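Local coordinates for protein probable intron-encoded endonuclease 1 (Wickerhamomyces canadensis, PDB 6X1J) that cleaves DNA as a LAGLIDADG homing endonuclease, taking part in the homing of an intron of the mitochondrial 21S rRNA gene, at residues Ile35-Leu40 / Asp113-Tyr118; Ala69-Ile74 / Ser84-Tyr89; Asn213-Tyr218 / Tyr225-Asn230. All blocks are in the same frame, centred on the assembly; numbering follows the deposited sequence.

Overall arrangement
The three contacts lie about 20 to 24 Å apart between centres and do not touch, yet each ties a helix to a different kind of partner. Interaction 1 joins two helices, with a leucine core on the buried side and a salt bridge at the more open side. Interaction 2 is nested within the chain loop that interaction 1 closes; it sets a helix against the lead-in to an edge strand and is purely apolar between its segments, its polar bond going to the DNA. Interaction 3 follows later in the chain and is the most buried of the three, with the C-terminal tail returning past the end of helix 208-215 while the first residues of segment 225-230 run close to a DNA phosphate.

Interaction 1. Residues Ile35-Leu40 / Asp113-Tyr118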
loop_
_atom_site.group_PDB
_atom_site.type_symbol
_atom_site.label_atom_id
_atom_site.label_comp_id
_atom_site.label_asym_id
_atom_site.label_seq_id
_atom_site.Cartn_x
_atom_site.Cartn_y
_atom_site.Cartn_z
ATOM N N ILE A 35 -4.257 6.933 11.570
ATOM C CA ILE A 35 -3.750 7.318 10.221
ATOM C C ILE A 35 -2.855 6.218 9.678
ATOM O O ILE A 35 -3.022 5.813 8.498
ATOM C CB ILE A 35 -3.028 8.664 10.245
ATOM C CG1 ILE A 35 -4.028 9.806 10.447
ATOM C CG2 ILE A 35 -2.206 8.819 8.972
ATOM C CD1 ILE A 35 -3.399 11.180 10.527
ATOM N N GLN A 36 -1.931 5.746 10.488
ATOM C CA GLN A 36 -0.957 4.727 10.040
ATOM C C GLN A 36 -1.697 3.443 9.694
ATOM O O GLN A 36 -1.318 2.779 8.711
ATOM C CB GLN A 36 0.068 4.491 11.136
ATOM C CG GLN A 36 1.028 5.659 11.257
ATOM C CD GLN A 36 1.833 5.684 12.536
ATOM O OE1 GLN A 36 1.462 5.121 13.568
ATOM N NE2 GLN A 36 2.983 6.327 12.440
ATOM N N GLU A 37 -2.715 3.112 10.486
ATOM C CA GLU A 37 -3.389 1.804 10.358
ATOM C C GLU A 37 -4.084 1.833 8.998
ATOM O O GLU A 37 -3.905 0.865 8.257
ATOM C CB GLU A 37 -4.347 1.558 11.524
ATOM C CG GLU A 37 -5.023 0.205 11.469
ATOM C CD GLU A 37 -6.285 0.099 12.320
ATOM O OE1 GLU A 37 -6.261 0.608 13.455
ATOM O OE2 GLU A 37 -7.299 -0.485 11.844
ATOM N N GLU A 38 -4.842 2.903 8.738
ATOM C CA GLU A 38 -5.709 3.059 7.533
ATOM C C GLU A 38 -4.819 3.210 6.312
ATOM O O GLU A 38 -5.108 2.572 5.297
ATOM C CB GLU A 38 -6.721 4.204 7.672
ATOM C CG GLU A 38 -7.720 3.953 8.794
ATOM C CD GLU A 38 -8.686 5.095 9.078
ATOM O OE1 GLU A 38 -8.852 5.991 8.217
ATOM O OE2 GLU A 38 -9.290 5.076 10.162
ATOM N N THR A 39 -3.734 3.978 6.409
ATOM C CA THR A 39 -2.729 4.040 5.324
ATOM C C THR A 39 -2.268 2.604 5.006
ATOM O O THR A 39 -2.214 2.200 3.828
ATOM C CB THR A 39 -1.549 4.946 5.717
ATOM O OG1 THR A 39 -2.021 6.278 5.956
ATOM C CG2 THR A 39 -0.515 4.942 4.631
ATOM N N LEU A 40 -1.902 1.868 6.039
ATOM C CA LEU A 40 -1.149 0.604 5.894
ATOM C C LEU A 40 -2.111 -0.449 5.321
ATOM O O LEU A 40 -1.669 -1.345 4.572
ATOM C CB LEU A 40 -0.618 0.179 7.267
ATOM C CG LEU A 40 0.053 -1.197 7.306
ATOM C CD1 LEU A 40 1.090 -1.347 6.212
ATOM C CD2 LEU A 40 0.705 -1.477 8.642
ATOM N N ASP A 113 1.849 -6.367 14.027
ATOM C CA ASP A 113 1.420 -7.790 14.131
ATOM C C ASP A 113 -0.067 -7.972 13.808
ATOM O O ASP A 113 -0.398 -8.963 13.121
ATOM C CB ASP A 113 1.697 -8.340 15.531
ATOM C CG ASP A 113 3.117 -8.851 15.742
ATOM O OD1 ASP A 113 3.909 -8.876 14.765
ATOM O OD2 ASP A 113 3.409 -9.226 16.883
ATOM N N LYS A 114 -0.938 -7.107 14.342
ATOM C CA LYS A 114 -2.399 -7.179 14.116
ATOM C C LYS A 114 -2.711 -7.243 12.609
ATOM O O LYS A 114 -3.443 -8.168 12.185
ATOM C CB LYS A 114 -3.104 -5.976 14.739
ATOM C CG LYS A 114 -4.621 -6.085 14.617
ATOM C CD LYS A 114 -5.375 -4.918 15.192
ATOM C CE LYS A 114 -5.412 -3.752 14.236
ATOM N NZ LYS A 114 -6.044 -2.589 14.883
ATOM N N LEU A 115 -2.211 -6.281 11.831
ATOM C CA LEU A 115 -2.417 -6.238 10.354
ATOM C C LEU A 115 -1.570 -7.320 9.684
ATOM O O LEU A 115 -2.031 -7.924 8.712
ATOM C CB LEU A 115 -2.120 -4.836 9.827
ATOM C CG LEU A 115 -3.175 -3.796 10.218
ATOM C CD1 LEU A 115 -2.776 -2.401 9.778
ATOM C CD2 LEU A 115 -4.530 -4.130 9.619
ATOM N N GLY A 116 -0.423 -7.652 10.230
ATOM C CA GLY A 116 0.336 -8.775 9.661
ATOM C C GLY A 116 -0.442 -10.093 9.733
ATOM O O GLY A 116 -0.456 -10.813 8.706
ATOM N N TYR A 117 -1.043 -10.431 10.900
ATOM C CA TYR A 117 -1.772 -11.719 11.087
ATOM C C TYR A 117 -3.101 -11.644 10.342
ATOM O O TYR A 117 -3.538 -12.670 9.823
ATOM C CB TYR A 117 -1.903 -12.108 12.566
ATOM C CG TYR A 117 -0.629 -12.680 13.154
ATOM C CD1 TYR A 117 -0.057 -13.846 12.650
ATOM C CD2 TYR A 117 0.023 -12.049 14.208
ATOM C CE1 TYR A 117 1.119 -14.368 13.174
ATOM C CE2 TYR A 117 1.195 -12.562 14.748
ATOM C CZ TYR A 117 1.753 -13.715 14.221
ATOM O OH TYR A 117 2.894 -14.221 14.787
ATOM N N TYR A 118 -3.666 -10.443 10.197
ATOM C CA TYR A 118 -4.973 -10.233 9.544
ATOM C C TYR A 118 -4.870 -10.519 8.042
ATOM O O TYR A 118 -5.831 -11.137 7.481
ATOM C CB TYR A 118 -5.477 -8.828 9.864
ATOM C CG TYR A 118 -6.892 -8.614 9.427
ATOM C CD1 TYR A 118 -7.949 -9.064 10.195
ATOM C CD2 TYR A 118 -7.172 -8.013 8.219
ATOM C CE1 TYR A 118 -9.260 -8.918 9.770
ATOM C CE2 TYR A 118 -8.475 -7.848 7.780
ATOM C CZ TYR A 118 -9.523 -8.310 8.556
ATOM O OH TYR A 118 -10.801 -8.144 8.126
#
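K114 runs roughly perpendicular to E37 and brings NZ to 3.5 Å from OE1 of E37, a long salt bridge. K114 gets there by a bend at chi3 (81°), which turns the end of an otherwise extended chain. On the buried side of this charged pair lies L115, whose CD1 does the touching. That one methyl packs 3.8 Å from CG of E37, and it lies at much the same distance from the backbone O of E37. L40 and L115 lie side by side, running opposite ways, with CD2 of L40 3.8 Å from CD1 of L115. Leucine suits both places, since the pair is buried and L115 also leans on I41 and I44. Helix 34-45 is the LAGLIDADG helix that leads to the potassium ligands G46 and D47, and helix 113-119 runs beside it nearly parallel, the short axes 11.3 Å apart and inclined by 22°. Shortening E37 to an alanine removes both CG and the carboxylate, which is likely to leave the K114 amine without its acidic mate and a gap beside CD1 of L115. On its far side the LAGLIDADG helix meets helix 138-148, where T39 touches R139 and Y143.

Interaction 2. Residues Ala69-Ile74 / Ser84-Tyr89. With nucleotides of chain C.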
loop_
_atom_site.group_PDB
_atom_site.type_symbol
_atom_site.label_atom_id
_atom_site.label_comp_id
_atom_site.label_asym_id
_atom_site.label_seq_id
_atom_site.Cartn_x
_atom_site.Cartn_y
_atom_site.Cartn_z
ATOM N N ALA A 69 9.392 10.737 -4.660
ATOM C CA ALA A 69 8.542 11.578 -3.798
ATOM C C ALA A 69 7.590 10.656 -3.032
ATOM O O ALA A 69 7.384 10.916 -1.863
ATOM C CB ALA A 69 7.851 12.619 -4.606
ATOM N N TYR A 70 7.107 9.557 -3.643
ATOM C CA TYR A 70 6.078 8.683 -3.010
ATOM C C TYR A 70 6.670 7.913 -1.821
ATOM O O TYR A 70 6.076 7.969 -0.724
ATOM C CB TYR A 70 5.421 7.720 -4.008
ATOM C CG TYR A 70 4.267 6.941 -3.415
ATOM C CD1 TYR A 70 3.217 7.596 -2.784
ATOM C CD2 TYR A 70 4.209 5.555 -3.471
ATOM C CE1 TYR A 70 2.150 6.904 -2.231
ATOM C CE2 TYR A 70 3.148 4.853 -2.921
ATOM C CZ TYR A 70 2.114 5.523 -2.298
ATOM O OH TYR A 70 1.062 4.836 -1.745
ATOM N N ILE A 71 7.783 7.186 -2.024
ATOM C CA ILE A 71 8.453 6.459 -0.920
ATOM C C ILE A 71 8.831 7.431 0.204
ATOM O O ILE A 71 8.712 7.037 1.399
ATOM C CB ILE A 71 9.653 5.623 -1.394
ATOM C CG1 ILE A 71 10.102 4.658 -0.297
ATOM C CG2 ILE A 71 10.795 6.516 -1.827
ATOM C CD1 ILE A 71 10.999 3.503 -0.794
ATOM N N GLU A 72 9.263 8.641 -0.104
ATOM C CA GLU A 72 9.646 9.602 0.968
ATOM C C GLU A 72 8.403 10.029 1.777
ATOM O O GLU A 72 8.486 10.139 3.045
ATOM C CB GLU A 72 10.344 10.836 0.395
ATOM C CG GLU A 72 11.772 10.590 -0.036
ATOM C CD GLU A 72 12.406 11.772 -0.762
ATOM O OE1 GLU A 72 11.773 12.870 -0.829
ATOM O OE2 GLU A 72 13.504 11.588 -1.288
ATOM N N HIS A 73 7.258 10.133 1.107
ATOM C CA HIS A 73 5.946 10.366 1.766
ATOM C C HIS A 73 5.562 9.195 2.709
ATOM O O HIS A 73 5.069 9.475 3.822
ATOM C CB HIS A 73 4.877 10.586 0.698
ATOM C CG HIS A 73 3.513 10.679 1.281
ATOM N ND1 HIS A 73 3.071 11.818 1.944
ATOM C CD2 HIS A 73 2.509 9.777 1.317
ATOM C CE1 HIS A 73 1.831 11.630 2.337
ATOM N NE2 HIS A 73 1.466 10.379 1.974
ATOM N N ILE A 74 5.710 7.945 2.260
ATOM C CA ILE A 74 5.313 6.727 3.038
ATOM C C ILE A 74 6.206 6.661 4.292
ATOM O O ILE A 74 5.684 6.582 5.429
ATOM C CB ILE A 74 5.414 5.465 2.154
ATOM C CG1 ILE A 74 4.405 5.482 0.996
ATOM C CG2 ILE A 74 5.264 4.213 3.003
ATOM C CD1 ILE A 74 2.965 5.501 1.435
ATOM N N SER A 84 16.662 4.582 8.812
ATOM C CA SER A 84 17.510 5.012 7.664
ATOM C C SER A 84 16.632 5.552 6.538
ATOM O O SER A 84 15.524 5.065 6.285
ATOM C CB SER A 84 18.386 3.880 7.139
ATOM O OG SER A 84 19.281 3.401 8.134
ATOM N N PRO A 85 17.109 6.591 5.827
ATOM C CA PRO A 85 16.409 7.090 4.647
ATOM C C PRO A 85 16.376 6.118 3.462
ATOM O O PRO A 85 17.157 5.148 3.352
ATOM C CB PRO A 85 17.197 8.359 4.280
ATOM C CG PRO A 85 17.894 8.748 5.565
ATOM C CD PRO A 85 18.281 7.413 6.170
ATOM N N PRO A 86 15.421 6.367 2.539
ATOM C CA PRO A 86 15.340 5.623 1.286
ATOM C C PRO A 86 16.653 5.679 0.511
ATOM O O PRO A 86 17.240 6.740 0.446
ATOM C CB PRO A 86 14.261 6.354 0.502
ATOM C CG PRO A 86 13.398 6.986 1.594
ATOM C CD PRO A 86 14.369 7.383 2.678
ATOM N N THR A 87 17.010 4.547 -0.089
ATOM C CA THR A 87 18.298 4.211 -0.744
ATOM C C THR A 87 18.030 3.892 -2.207
ATOM O O THR A 87 17.201 3.008 -2.469
ATOM C CB THR A 87 18.848 2.926 -0.123
ATOM O OG1 THR A 87 19.070 3.283 1.239
ATOM C CG2 THR A 87 20.099 2.387 -0.784
ATOM N N LEU A 88 18.699 4.552 -3.139
ATOM C CA LEU A 88 18.575 4.173 -4.571
ATOM C C LEU A 88 19.129 2.739 -4.740
ATOM O O LEU A 88 20.173 2.443 -4.131
ATOM C CB LEU A 88 19.318 5.233 -5.389
ATOM C CG LEU A 88 19.157 5.135 -6.899
ATOM C CD1 LEU A 88 19.020 6.511 -7.525
ATOM C CD2 LEU A 88 20.317 4.362 -7.510
ATOM N N TYR A 89 18.420 1.844 -5.438
ATOM C CA TYR A 89 18.960 0.535 -5.878
ATOM C C TYR A 89 18.893 0.458 -7.392
ATOM O O TYR A 89 17.817 0.751 -7.935
ATOM C CB TYR A 89 18.155 -0.674 -5.396
ATOM C CG TYR A 89 18.481 -1.186 -4.020
ATOM C CD1 TYR A 89 18.265 -0.372 -2.918
ATOM C CD2 TYR A 89 18.958 -2.481 -3.810
ATOM C CE1 TYR A 89 18.525 -0.825 -1.635
ATOM C CE2 TYR A 89 19.229 -2.944 -2.529
ATOM C CZ TYR A 89 18.994 -2.117 -1.434
ATOM O OH TYR A 89 19.227 -2.489 -0.133
ATOM P P DC C 8 18.221 0.172 9.586
ATOM O OP1 DC C 8 18.710 1.558 9.738
ATOM O OP2 DC C 8 16.889 -0.054 8.998
ATOM O "O5'" DC C 8 19.117 -0.786 8.694
ATOM C "C5'" DC C 8 20.488 -0.511 8.622
ATOM C "C4'" DC C 8 21.144 -1.483 7.680
ATOM O "O4'" DC C 8 20.684 -2.832 7.904
ATOM C "C3'" DC C 8 20.910 -1.195 6.194
ATOM O "O3'" DC C 8 22.141 -1.169 5.491
ATOM C "C2'" DC C 8 20.082 -2.370 5.710
ATOM C "C1'" DC C 8 20.571 -3.452 6.633
ATOM N N1 DC C 8 19.691 -4.611 6.766
ATOM C C2 DC C 8 20.187 -5.875 6.432
ATOM O O2 DC C 8 21.352 -5.975 6.015
ATOM N N3 DC C 8 19.381 -6.950 6.545
ATOM C C4 DC C 8 18.126 -6.800 6.971
ATOM N N4 DC C 8 17.373 -7.890 7.078
ATOM C C5 DC C 8 17.598 -5.524 7.325
ATOM C C6 DC C 8 18.410 -4.468 7.214
#
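S84 OG donates a short hydrogen bond, 2.5 Å, to OP1 of DC8 of chain C, fastening the start of segment 84-89 to the DNA backbone. At this chi1 (-61°) OG lies opposite the carbonyl carbon and beside the backbone N. Serine's short side chain carries a donor hydroxyl, which suits a phosphate oxygen so near the backbone. Two residues on, P86 turns to the helix: its CB meets CG2 of I71 at 4.2 Å, the two side chains passing antiparallel. With CG1 anti to the backbone N (chi1 -167°), CG2 is left between N and the carbonyl carbon, from where it meets the proline. At the rim of the ring, CG of P86 lies 4.3 Å from CG of E72, so the glutamate contributes only its aliphatic part; its carboxylate is held by K68. The rigid proline offers a compact apolar face without a backbone N-H to satisfy. A helix packed on a four-stranded antiparallel sheet whose other face meets DNA is the half-saddle of LAGLIDADG enzymes. Beyond P86, edge strand 87-92 pairs with strand 98-105, while helix 68-77 lies against the sheet, I71 resting on F63 and W65 of strand 60-65 and sharing W102 of strand 98-105 with P86.

Interaction 3. Residues Asn213-Tyr218 / Tyr225-Asn230; sequences NLVNPY and YKLLFN. With nucleotides of chain C.
The C-terminal tail of the chain doubles back here past the end of helix 208-215, and L227 is the side chain that bridges the two. Its two methyls go to different partners. CD1 faces V215, whose CG2 is 4.3 Å away, an apolar contact that is close to the limit of touching. CD2 reaches N216 instead, lying 3.9 Å from its OD1 and 4.1 Å from its CB, the leucine and asparagine chains set at a slant to each other. The asparagine points its CG anti to the backbone N (chi1 -179°), which carries the amide out to where CD2 of L227 meets it. OD1 has its polar partner in K224, which donates it a hydrogen bond; the leucine methyl only packs against it. Within the 3-10 segment 216-218, the N-H of Y218 bonds to the carbonyl of V215 at 2.9 Å. A branched leucine suits the place, since it is buried and also packs on L163 of strand 163-165, in the second four-stranded sheet of this LAGLIDADG fold, while its backbone O takes a bond from the hydroxyl of Y208. Just before it, segment 225-230 passes the DNA. Y225 turns the edge of its ring toward DC18 of chain C, with OH 3.7 Å from OP1, and CG of K226 lies over one ring face, offset toward the rim. K226 is bent at chi3 (99°) and brings CE to 3.8 Å from the same OP1, whereas its NZ bonds to the carbonyl of M146, the residue ahead of the potassium ligands D147 and D148.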
loop_
_atom_site.group_PDB
_atom_site.type_symbol
_atom_site.label_atom_id
_atom_site.label_comp_id
_atom_site.label_asym_id
_atom_site.label_seq_id
_atom_site.Cartn_x
_atom_site.Cartn_y
_atom_site.Cartn_z
ATOM N N ASN A 213 -13.995 12.072 -5.480
ATOM C CA ASN A 213 -14.360 12.900 -4.302
ATOM C C ASN A 213 -14.063 12.140 -3.006
ATOM O O ASN A 213 -13.933 12.837 -1.963
ATOM C CB ASN A 213 -15.813 13.384 -4.331
ATOM C CG ASN A 213 -16.007 14.538 -5.290
ATOM O OD1 ASN A 213 -15.195 15.446 -5.311
ATOM N ND2 ASN A 213 -17.044 14.494 -6.113
ATOM N N LEU A 214 -13.981 10.799 -3.064
ATOM C CA LEU A 214 -13.595 9.948 -1.907
ATOM C C LEU A 214 -12.082 9.984 -1.722
ATOM O O LEU A 214 -11.652 10.060 -0.560
ATOM C CB LEU A 214 -13.997 8.479 -2.109
ATOM C CG LEU A 214 -15.485 8.163 -2.218
ATOM C CD1 LEU A 214 -15.653 6.693 -2.552
ATOM C CD2 LEU A 214 -16.250 8.514 -0.948
ATOM N N VAL A 215 -11.312 9.794 -2.794
ATOM C CA VAL A 215 -9.847 9.546 -2.658
ATOM C C VAL A 215 -9.025 10.811 -2.953
ATOM O O VAL A 215 -7.911 10.880 -2.412
ATOM C CB VAL A 215 -9.349 8.347 -3.484
ATOM C CG1 VAL A 215 -10.258 7.139 -3.323
ATOM C CG2 VAL A 215 -9.142 8.648 -4.960
ATOM N N ASN A 216 -9.483 11.744 -3.788
ATOM C CA ASN A 216 -8.619 12.880 -4.245
ATOM C C ASN A 216 -8.029 13.628 -3.039
ATOM O O ASN A 216 -6.860 14.010 -3.074
ATOM C CB ASN A 216 -9.295 13.846 -5.236
ATOM C CG ASN A 216 -8.298 14.921 -5.638
ATOM O OD1 ASN A 216 -7.229 14.585 -6.166
ATOM N ND2 ASN A 216 -8.585 16.181 -5.294
ATOM N N PRO A 217 -8.761 13.850 -1.919
ATOM C CA PRO A 217 -8.192 14.572 -0.780
ATOM C C PRO A 217 -6.905 13.962 -0.224
ATOM O O PRO A 217 -6.160 14.701 0.348
ATOM C CB PRO A 217 -9.289 14.491 0.282
ATOM C CG PRO A 217 -10.569 14.387 -0.539
ATOM C CD PRO A 217 -10.173 13.494 -1.698
ATOM N N TYR A 218 -6.644 12.672 -0.451
ATOM C CA TYR A 218 -5.465 11.955 0.110
ATOM C C TYR A 218 -4.327 11.819 -0.918
ATOM O O TYR A 218 -3.151 11.425 -0.566
ATOM C CB TYR A 218 -5.929 10.584 0.633
ATOM C CG TYR A 218 -6.929 10.650 1.777
ATOM C CD1 TYR A 218 -6.525 11.030 3.042
ATOM C CD2 TYR A 218 -8.289 10.400 1.597
ATOM C CE1 TYR A 218 -7.419 11.104 4.105
ATOM C CE2 TYR A 218 -9.209 10.488 2.644
ATOM C CZ TYR A 218 -8.766 10.832 3.918
ATOM O OH TYR A 218 -9.597 10.920 5.002
ATOM N N TYR A 225 -1.637 12.053 -11.253
ATOM C CA TYR A 225 -1.666 11.681 -12.680
ATOM C C TYR A 225 -2.427 10.361 -12.882
ATOM O O TYR A 225 -2.929 10.134 -14.012
ATOM C CB TYR A 225 -0.260 11.586 -13.261
ATOM C CG TYR A 225 0.491 10.349 -12.889
ATOM C CD1 TYR A 225 1.251 10.319 -11.734
ATOM C CD2 TYR A 225 0.436 9.210 -13.678
ATOM C CE1 TYR A 225 1.965 9.185 -11.386
ATOM C CE2 TYR A 225 1.135 8.062 -13.334
ATOM C CZ TYR A 225 1.896 8.048 -12.173
ATOM O OH TYR A 225 2.594 6.930 -11.800
ATOM N N LYS A 226 -2.514 9.505 -11.857
ATOM C CA LYS A 226 -3.140 8.156 -12.005
ATOM C C LYS A 226 -4.645 8.346 -12.149
ATOM O O LYS A 226 -5.285 7.451 -12.668
ATOM C CB LYS A 226 -2.823 7.240 -10.820
ATOM C CG LYS A 226 -1.377 6.789 -10.713
ATOM C CD LYS A 226 -1.184 5.658 -9.740
ATOM C CE LYS A 226 -1.105 4.339 -10.461
ATOM N NZ LYS A 226 -0.699 3.233 -9.569
ATOM N N LEU A 227 -5.141 9.511 -11.743
ATOM C CA LEU A 227 -6.569 9.863 -11.527
ATOM C C LEU A 227 -7.030 10.939 -12.530
ATOM O O LEU A 227 -8.258 11.068 -12.767
ATOM C CB LEU A 227 -6.658 10.390 -10.084
ATOM C CG LEU A 227 -8.046 10.533 -9.480
ATOM C CD1 LEU A 227 -8.630 9.165 -9.215
ATOM C CD2 LEU A 227 -8.026 11.337 -8.182
ATOM N N LEU A 228 -6.109 11.740 -13.041
ATOM C CA LEU A 228 -6.408 12.983 -13.795
ATOM C C LEU A 228 -6.713 12.667 -15.277
ATOM O O LEU A 228 -5.929 12.005 -15.912
ATOM C CB LEU A 228 -5.191 13.906 -13.684
ATOM C CG LEU A 228 -5.469 15.321 -13.175
ATOM C CD1 LEU A 228 -4.179 16.138 -13.121
ATOM C CD2 LEU A 228 -6.514 16.038 -14.027
ATOM N N PHE A 229 -7.822 13.154 -15.803
ATOM C CA PHE A 229 -8.112 13.205 -17.262
ATOM C C PHE A 229 -8.369 14.657 -17.658
ATOM O O PHE A 229 -8.563 15.501 -16.752
ATOM C CB PHE A 229 -9.327 12.345 -17.604
ATOM C CG PHE A 229 -9.187 10.886 -17.247
ATOM C CD1 PHE A 229 -9.507 10.431 -15.971
ATOM C CD2 PHE A 229 -8.734 9.969 -18.193
ATOM C CE1 PHE A 229 -9.414 9.077 -15.675
ATOM C CE2 PHE A 229 -8.648 8.621 -17.897
ATOM C CZ PHE A 229 -8.967 8.182 -16.627
ATOM N N ASN A 230 -8.414 14.930 -18.963
ATOM C CA ASN A 230 -8.896 16.226 -19.509
ATOM C C ASN A 230 -10.296 16.509 -18.956
ATOM O O ASN A 230 -11.124 15.581 -18.910
ATOM C CB ASN A 230 -8.865 16.228 -21.038
ATOM C CG ASN A 230 -7.463 15.980 -21.559
ATOM O OD1 ASN A 230 -6.522 16.631 -21.113
ATOM N ND2 ASN A 230 -7.315 15.004 -22.445
ATOM P P DC C 18 0.117 3.041 -14.149
ATOM O OP1 DC C 18 0.986 4.115 -13.593
ATOM O OP2 DC C 18 -1.350 3.277 -14.190
ATOM O "O5'" DC C 18 0.518 2.741 -15.663
ATOM C "C5'" DC C 18 1.830 2.358 -15.974
ATOM C "C4'" DC C 18 1.884 1.850 -17.390
ATOM O "O4'" DC C 18 1.240 0.563 -17.502
ATOM C "C3'" DC C 18 1.292 2.728 -18.496
ATOM O "O3'" DC C 18 2.330 3.228 -19.329
ATOM C "C2'" DC C 18 0.262 1.823 -19.174
ATOM C "C1'" DC C 18 0.726 0.429 -18.806
ATOM N N1 DC C 18 -0.307 -0.618 -18.772
ATOM C C2 DC C 18 -0.129 -1.785 -19.520
ATOM O O2 DC C 18 0.898 -1.917 -20.205
ATOM N N3 DC C 18 -1.089 -2.731 -19.500
ATOM C C4 DC C 18 -2.167 -2.573 -18.728
ATOM N N4 DC C 18 -3.074 -3.560 -18.710
ATOM C C5 DC C 18 -2.358 -1.408 -17.935
ATOM C C6 DC C 18 -1.402 -0.474 -17.970
#